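Local coordinates for protein glutamine cyclotransferase (Porphyromonas gingivalis W83, PDB 6QQL) that probably catalyses the zinc-dependent cyclisation of N-terminal glutamine residues of peptides and proteins to pyroglutamate, at residues Q72-E77 against M88-A93; W184-H189 against I257-I262. All coordinates share one frame; numbering follows the deposited sequence.

Interaction 1: residues Q72-E77 against M88-A93; sequences QEQTAE and MRNIIA
Glu73 OE2 is gripped by two nitrogens of Arg89, which meets it side-on: NE at 2.8 Å, and NH2 less directly, with Glu73 OE2 3.2 Å away. The oxygen sits at the guanidinium edge, close to its plane, while the carboxylate is turned 35° from that plane. Both side chains point the same way from one face of the sheet, and Arg89 stays extended from CG to NE. Arginine suits this place because its remaining N-H groups serve other partners: NH2 also forms a salt bridge with Asp58 and NH1 bonds to the backbone oxygen of Arg54, both on helix 51-66. That helix covers this face, where Ile91 packs on Leu60 and Val61. The two segments belong to the antiparallel beta hairpin of strands 70-79 and 85-95, the first of which is one of the two edge strands of the mixed central sheet. Gln72 pairs with Ile92, Gln74 with Asn90 and Ala76 with Met88 as hydrogen-bonded pairs; Gln74 N bonds to Asn90 O at 2.8 Å. On the face carrying these residues, Gln74 and Asn90 also lie side by side. Asn90 ND2 donates in its own amide plane to Gln74 OE1 at 2.9 Å, although the two amides are 51° apart. Asparagine can both give and take here: its ND2 also reaches Gly180 O, and its OD1 accepts from Asp164 N, which leaves the buried amide well supplied with partners. Beside them the Met88 chain bends at its last torsion (chi3 76°), bringing CE to 3.5 Å from Ala76 CB, a methyl small enough to admit it. At the other flank Ile92 CD1 lies 3.8 Å from Gln74 CB.

Interaction 2: residues W184-H189 against I257-I262; sequences WSRNPH and IKNLGI
Leu260 CD1 approaches the six-membered part of the Trp184 indole obliquely, 3.5 Å from CZ3, and the two side chains cross at about a right angle. At the rim of one face of the indole lies CB of Pro188, and Trp184 NE1 donates in its own ring plane to His189 ND1, 3.1 Å away, which helps to hold the turn of the ring. The other leucine branch, CD2, slides past Pro188 in the opposite sense, 4.2 Å from Pro188 CG; a branched aliphatic residue can thus touch indole and proline at once. Asn259 takes the polar side of the contact. Its OD1 lies over one face of the Arg186 guanidinium, towards the rim, with the amide and guanidinium planes 50° apart, and it is 3.6 Å from Arg186 CG. Ser185 OG comes within 3.2 Å of Asn259 OD1, but its proton may instead serve Ser181 O or Gln182 O in its own helix. The small serine lets the backbones come close, with Ser185 CA 5.6 Å from Asn259 CA. Each segment holds the C-terminal end of a helix and the turn after it: helix 253-260 finishes before Gly261, whose positive phi suits glycine, and helix 179-186 before Asn187. Tyr193 packs against Trp184, Pro188 and Leu260, while Trp184 reaches across to Asn90 and Ile92 of strand 85-95.

How the interactions relate
The centres of the two interactions lie 14 Å apart, and they follow one another along the chain: the hairpin of interaction 1 is complete before the 184-189 segment begins. They meet directly where the end of helix 179-186 and the loop after it cover the sheet face bearing Gln74, Asn90 and Ile92: Gln74 OE1 lies 3.6 Å from Trp184 CD1, and Ile92 CG2 is 3.4 Å from His189 NE2. Helix 179-186 is therefore packed between the hairpin at one margin of the sheet and helix 253-260, which directly precedes strand 264-268 at the other margin. Both contacts thus belong to the framework of the alpha/beta fold that carries the zinc site of Asp133, Asp167 and His283.

Interaction 1: residues Q72-E77 against M88-A93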
loop_
_atom_site.group_PDB
_atom_site.type_symbol
_atom_site.label_atom_id
_atom_site.label_comp_id
_atom_site.label_asym_id
_atom_site.label_seq_id
_atom_site.Cartn_x
_atom_site.Cartn_y
_atom_site.Cartn_z
ATOM N N GLN A 72 -2.183 -15.462 6.291
ATOM C CA GLN A 72 -1.154 -15.738 7.281
ATOM C C GLN A 72 -0.756 -14.441 7.974
ATOM O O GLN A 72 -0.606 -13.396 7.332
ATOM C CB GLN A 72 0.091 -16.378 6.630
ATOM C CG GLN A 72 0.012 -17.864 6.393
ATOM C CD GLN A 72 0.080 -18.660 7.679
ATOM O OE1 GLN A 72 0.164 -18.103 8.770
ATOM N NE2 GLN A 72 0.048 -19.976 7.555
ATOM N N GLU A 73 -0.552 -14.522 9.288
ATOM C CA GLU A 73 -0.147 -13.374 10.084
ATOM C C GLU A 73 1.282 -13.571 10.573
ATOM O O GLU A 73 1.628 -14.633 11.107
ATOM C CB GLU A 73 -1.090 -13.152 11.273
ATOM C CG GLU A 73 -2.572 -13.130 10.941
ATOM C CD GLU A 73 -3.439 -12.722 12.130
ATOM O OE1 GLU A 73 -4.322 -13.513 12.558
ATOM O OE2 GLU A 73 -3.216 -11.621 12.666
ATOM N N GLN A 74 2.097 -12.534 10.415
ATOM C CA GLN A 74 3.494 -12.539 10.828
ATOM C C GLN A 74 3.656 -11.422 11.849
ATOM O O GLN A 74 3.517 -10.242 11.509
ATOM C CB GLN A 74 4.413 -12.340 9.625
ATOM C CG GLN A 74 5.856 -12.117 9.999
ATOM C CD GLN A 74 6.660 -11.514 8.858
ATOM O OE1 GLN A 74 6.298 -10.458 8.327
ATOM N NE2 GLN A 74 7.785 -12.147 8.513
ATOM N N THR A 75 3.936 -11.791 13.094
ATOM C CA THR A 75 4.017 -10.844 14.196
ATOM C C THR A 75 5.377 -10.919 14.867
ATOM O O THR A 75 5.913 -12.013 15.098
ATOM C CB THR A 75 2.946 -11.103 15.232
ATOM O OG1 THR A 75 3.348 -12.221 16.033
ATOM C CG2 THR A 75 1.613 -11.389 14.559
ATOM N N ALA A 76 5.895 -9.752 15.237
ATOM C CA ALA A 76 7.186 -9.679 15.904
ATOM C C ALA A 76 7.218 -8.484 16.845
ATOM O O ALA A 76 6.521 -7.484 16.641
ATOM C CB ALA A 76 8.328 -9.569 14.886
ATOM N N GLU A 77 7.993 -8.622 17.913
ATOM C CA GLU A 77 8.245 -7.484 18.778
ATOM C C GLU A 77 9.408 -6.689 18.198
ATOM O O GLU A 77 10.523 -7.215 18.054
ATOM C CB GLU A 77 8.546 -7.953 20.194
ATOM C CG GLU A 77 7.329 -8.504 20.899
ATOM C CD GLU A 77 6.605 -7.434 21.689
ATOM O OE1 GLU A 77 7.292 -6.624 22.357
ATOM O OE2 GLU A 77 5.353 -7.388 21.615
ATOM N N MET A 88 4.499 -5.443 16.063
ATOM C CA MET A 88 4.352 -5.480 14.614
ATOM C C MET A 88 3.456 -6.632 14.177
ATOM O O MET A 88 3.566 -7.755 14.682
ATOM C CB MET A 88 5.711 -5.620 13.936
ATOM C CG MET A 88 5.584 -5.697 12.430
ATOM S SD MET A 88 6.972 -6.567 11.701
ATOM C CE MET A 88 6.580 -8.279 12.082
ATOM N N ARG A 89 2.598 -6.364 13.183
ATOM C CA ARG A 89 1.650 -7.358 12.665
ATOM C C ARG A 89 1.569 -7.194 11.148
ATOM O O ARG A 89 0.824 -6.351 10.648
ATOM C CB ARG A 89 0.287 -7.213 13.325
ATOM C CG ARG A 89 -0.750 -8.314 13.016
ATOM C CD ARG A 89 -1.985 -8.082 13.892
ATOM N NE ARG A 89 -3.128 -8.946 13.611
ATOM C CZ ARG A 89 -4.384 -8.657 13.963
ATOM N NH1 ARG A 89 -4.665 -7.515 14.592
ATOM N NH2 ARG A 89 -5.371 -9.493 13.657
ATOM N N ASN A 90 2.377 -7.965 10.427
ATOM C CA ASN A 90 2.284 -8.043 8.974
ATOM C C ASN A 90 1.247 -9.088 8.594
ATOM O O ASN A 90 1.134 -10.129 9.247
ATOM C CB ASN A 90 3.632 -8.400 8.340
ATOM C CG ASN A 90 4.633 -7.253 8.390
ATOM O OD1 ASN A 90 4.258 -6.077 8.383
ATOM N ND2 ASN A 90 5.919 -7.599 8.480
ATOM N N ILE A 91 0.483 -8.799 7.541
ATOM C CA ILE A 91 -0.632 -9.639 7.120
ATOM C C ILE A 91 -0.351 -10.120 5.699
ATOM O O ILE A 91 -0.229 -9.305 4.774
ATOM C CB ILE A 91 -1.973 -8.887 7.212
ATOM C CG1 ILE A 91 -2.203 -8.434 8.662
ATOM C CG2 ILE A 91 -3.135 -9.789 6.758
ATOM C CD1 ILE A 91 -3.245 -7.355 8.861
ATOM N N ILE A 92 -0.206 -11.433 5.530
ATOM C CA ILE A 92 0.077 -12.032 4.232
ATOM C C ILE A 92 -1.150 -12.812 3.788
ATOM O O ILE A 92 -1.607 -13.724 4.487
ATOM C CB ILE A 92 1.317 -12.938 4.269
ATOM C CG1 ILE A 92 2.559 -12.160 4.708
ATOM C CG2 ILE A 92 1.565 -13.522 2.891
ATOM C CD1 ILE A 92 2.897 -12.281 6.166
ATOM N N ALA A 93 -1.659 -12.482 2.606
ATOM C CA ALA A 93 -2.826 -13.143 2.039
ATOM C C ALA A 93 -2.440 -13.754 0.706
ATOM O O ALA A 93 -1.887 -13.062 -0.151
ATOM C CB ALA A 93 -3.965 -12.146 1.866
#

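Interaction 2: residues W184-H189 against I257-I262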
loop_
_atom_site.group_PDB
_atom_site.type_symbol
_atom_site.label_atom_id
_atom_site.label_comp_id
_atom_site.label_asym_id
_atom_site.label_seq_id
_atom_site.Cartn_x
_atom_site.Cartn_y
_atom_site.Cartn_z
ATOM N N TRP A 184 9.804 -8.322 7.008
ATOM C CA TRP A 184 9.315 -9.332 6.082
ATOM C C TRP A 184 10.320 -9.615 4.974
ATOM O O TRP A 184 10.531 -10.780 4.616
ATOM C CB TRP A 184 7.980 -8.900 5.493
ATOM C CG TRP A 184 7.432 -9.900 4.539
ATOM C CD1 TRP A 184 6.769 -11.048 4.852
ATOM C CD2 TRP A 184 7.482 -9.843 3.104
ATOM N NE1 TRP A 184 6.406 -11.716 3.703
ATOM C CE2 TRP A 184 6.826 -10.995 2.618
ATOM C CE3 TRP A 184 8.004 -8.923 2.184
ATOM C CZ2 TRP A 184 6.681 -11.255 1.252
ATOM C CZ3 TRP A 184 7.863 -9.185 0.823
ATOM C CH2 TRP A 184 7.203 -10.338 0.374
ATOM N N SER A 185 10.947 -8.574 4.408
ATOM C CA SER A 185 11.916 -8.829 3.343
ATOM C C SER A 185 13.104 -9.640 3.845
ATOM O O SER A 185 13.689 -10.403 3.075
ATOM C CB SER A 185 12.419 -7.535 2.702
ATOM O OG SER A 185 13.048 -6.682 3.642
ATOM N N ARG A 186 13.472 -9.503 5.122
ATOM C CA ARG A 186 14.538 -10.333 5.668
ATOM C C ARG A 186 14.045 -11.661 6.216
ATOM O O ARG A 186 14.860 -12.567 6.431
ATOM C CB ARG A 186 15.288 -9.605 6.784
ATOM C CG ARG A 186 16.010 -8.383 6.340
ATOM C CD ARG A 186 16.789 -7.772 7.470
ATOM N NE ARG A 186 17.492 -6.593 6.995
ATOM C CZ ARG A 186 18.729 -6.623 6.510
ATOM N NH1 ARG A 186 19.387 -7.777 6.461
ATOM N NH2 ARG A 186 19.308 -5.503 6.080
ATOM N N ASN A 187 12.752 -11.791 6.475
ATOM C CA ASN A 187 12.188 -13.012 7.043
ATOM C C ASN A 187 10.824 -13.252 6.430
ATOM O O ASN A 187 9.795 -13.178 7.110
ATOM C CB ASN A 187 12.085 -12.910 8.562
ATOM C CG ASN A 187 13.383 -12.515 9.200
ATOM O OD1 ASN A 187 14.350 -13.272 9.190
ATOM N ND2 ASN A 187 13.409 -11.325 9.786
ATOM N N PRO A 188 10.774 -13.531 5.135
ATOM C CA PRO A 188 9.481 -13.817 4.511
ATOM C C PRO A 188 8.850 -15.059 5.126
ATOM O O PRO A 188 9.516 -15.914 5.717
ATOM C CB PRO A 188 9.842 -14.042 3.040
ATOM C CG PRO A 188 11.261 -14.488 3.081
ATOM C CD PRO A 188 11.894 -13.730 4.203
ATOM N N HIS A 189 7.533 -15.127 5.003
ATOM C CA HIS A 189 6.699 -16.186 5.559
ATOM C C HIS A 189 6.870 -17.537 4.871
ATOM O O HIS A 189 6.198 -18.498 5.261
ATOM C CB HIS A 189 5.236 -15.774 5.463
ATOM C CG HIS A 189 4.771 -15.595 4.056
ATOM N ND1 HIS A 189 5.241 -14.585 3.243
ATOM C CD2 HIS A 189 3.941 -16.342 3.293
ATOM C CE1 HIS A 189 4.693 -14.702 2.048
ATOM N NE2 HIS A 189 3.907 -15.766 2.048
ATOM N N ILE A 257 13.141 -4.913 -2.699
ATOM C CA ILE A 257 14.095 -5.017 -3.793
ATOM C C ILE A 257 15.462 -5.416 -3.265
ATOM O O ILE A 257 16.110 -6.315 -3.813
ATOM C CB ILE A 257 14.138 -3.701 -4.581
ATOM C CG1 ILE A 257 12.767 -3.447 -5.226
ATOM C CG2 ILE A 257 15.244 -3.755 -5.628
ATOM C CD1 ILE A 257 12.457 -1.982 -5.493
ATOM N N LYS A 258 15.917 -4.791 -2.178
ATOM C CA LYS A 258 17.252 -5.117 -1.683
ATOM C C LYS A 258 17.315 -6.571 -1.233
ATOM O O LYS A 258 18.075 -7.368 -1.790
ATOM C CB LYS A 258 17.681 -4.163 -0.553
ATOM C CG LYS A 258 17.950 -2.683 -1.019
ATOM C CD LYS A 258 19.051 -2.550 -2.117
ATOM C CE LYS A 258 19.033 -1.204 -2.861
ATOM N NZ LYS A 258 20.346 -0.963 -3.548
ATOM N N ASN A 259 16.445 -6.965 -0.301
ATOM C CA ASN A 259 16.612 -8.253 0.365
ATOM C C ASN A 259 15.916 -9.428 -0.333
ATOM O O ASN A 259 16.351 -10.575 -0.167
ATOM C CB ASN A 259 16.127 -8.151 1.808
ATOM C CG ASN A 259 16.834 -7.056 2.578
ATOM O OD1 ASN A 259 16.206 -6.320 3.339
ATOM N ND2 ASN A 259 18.146 -6.934 2.379
ATOM N N LEU A 260 14.879 -9.199 -1.132
ATOM C CA LEU A 260 14.257 -10.307 -1.837
ATOM C C LEU A 260 14.530 -10.313 -3.337
ATOM O O LEU A 260 14.119 -11.257 -4.017
ATOM C CB LEU A 260 12.750 -10.323 -1.585
ATOM C CG LEU A 260 12.368 -10.838 -0.200
ATOM C CD1 LEU A 260 10.850 -10.886 -0.045
ATOM C CD2 LEU A 260 12.978 -12.213 0.063
ATOM N N GLY A 261 15.181 -9.284 -3.878
ATOM C CA GLY A 261 15.495 -9.277 -5.286
ATOM C C GLY A 261 14.295 -9.136 -6.174
ATOM O O GLY A 261 14.383 -9.422 -7.367
ATOM N N ILE A 262 13.149 -8.759 -5.629
ATOM C CA ILE A 262 11.969 -8.671 -6.476
ATOM C C ILE A 262 11.860 -7.269 -7.076
ATOM O O ILE A 262 11.882 -6.264 -6.338
ATOM C CB ILE A 262 10.719 -9.067 -5.683
ATOM C CG1 ILE A 262 10.969 -10.412 -4.993
ATOM C CG2 ILE A 262 9.492 -9.086 -6.597
ATOM C CD1 ILE A 262 9.803 -10.933 -4.196
#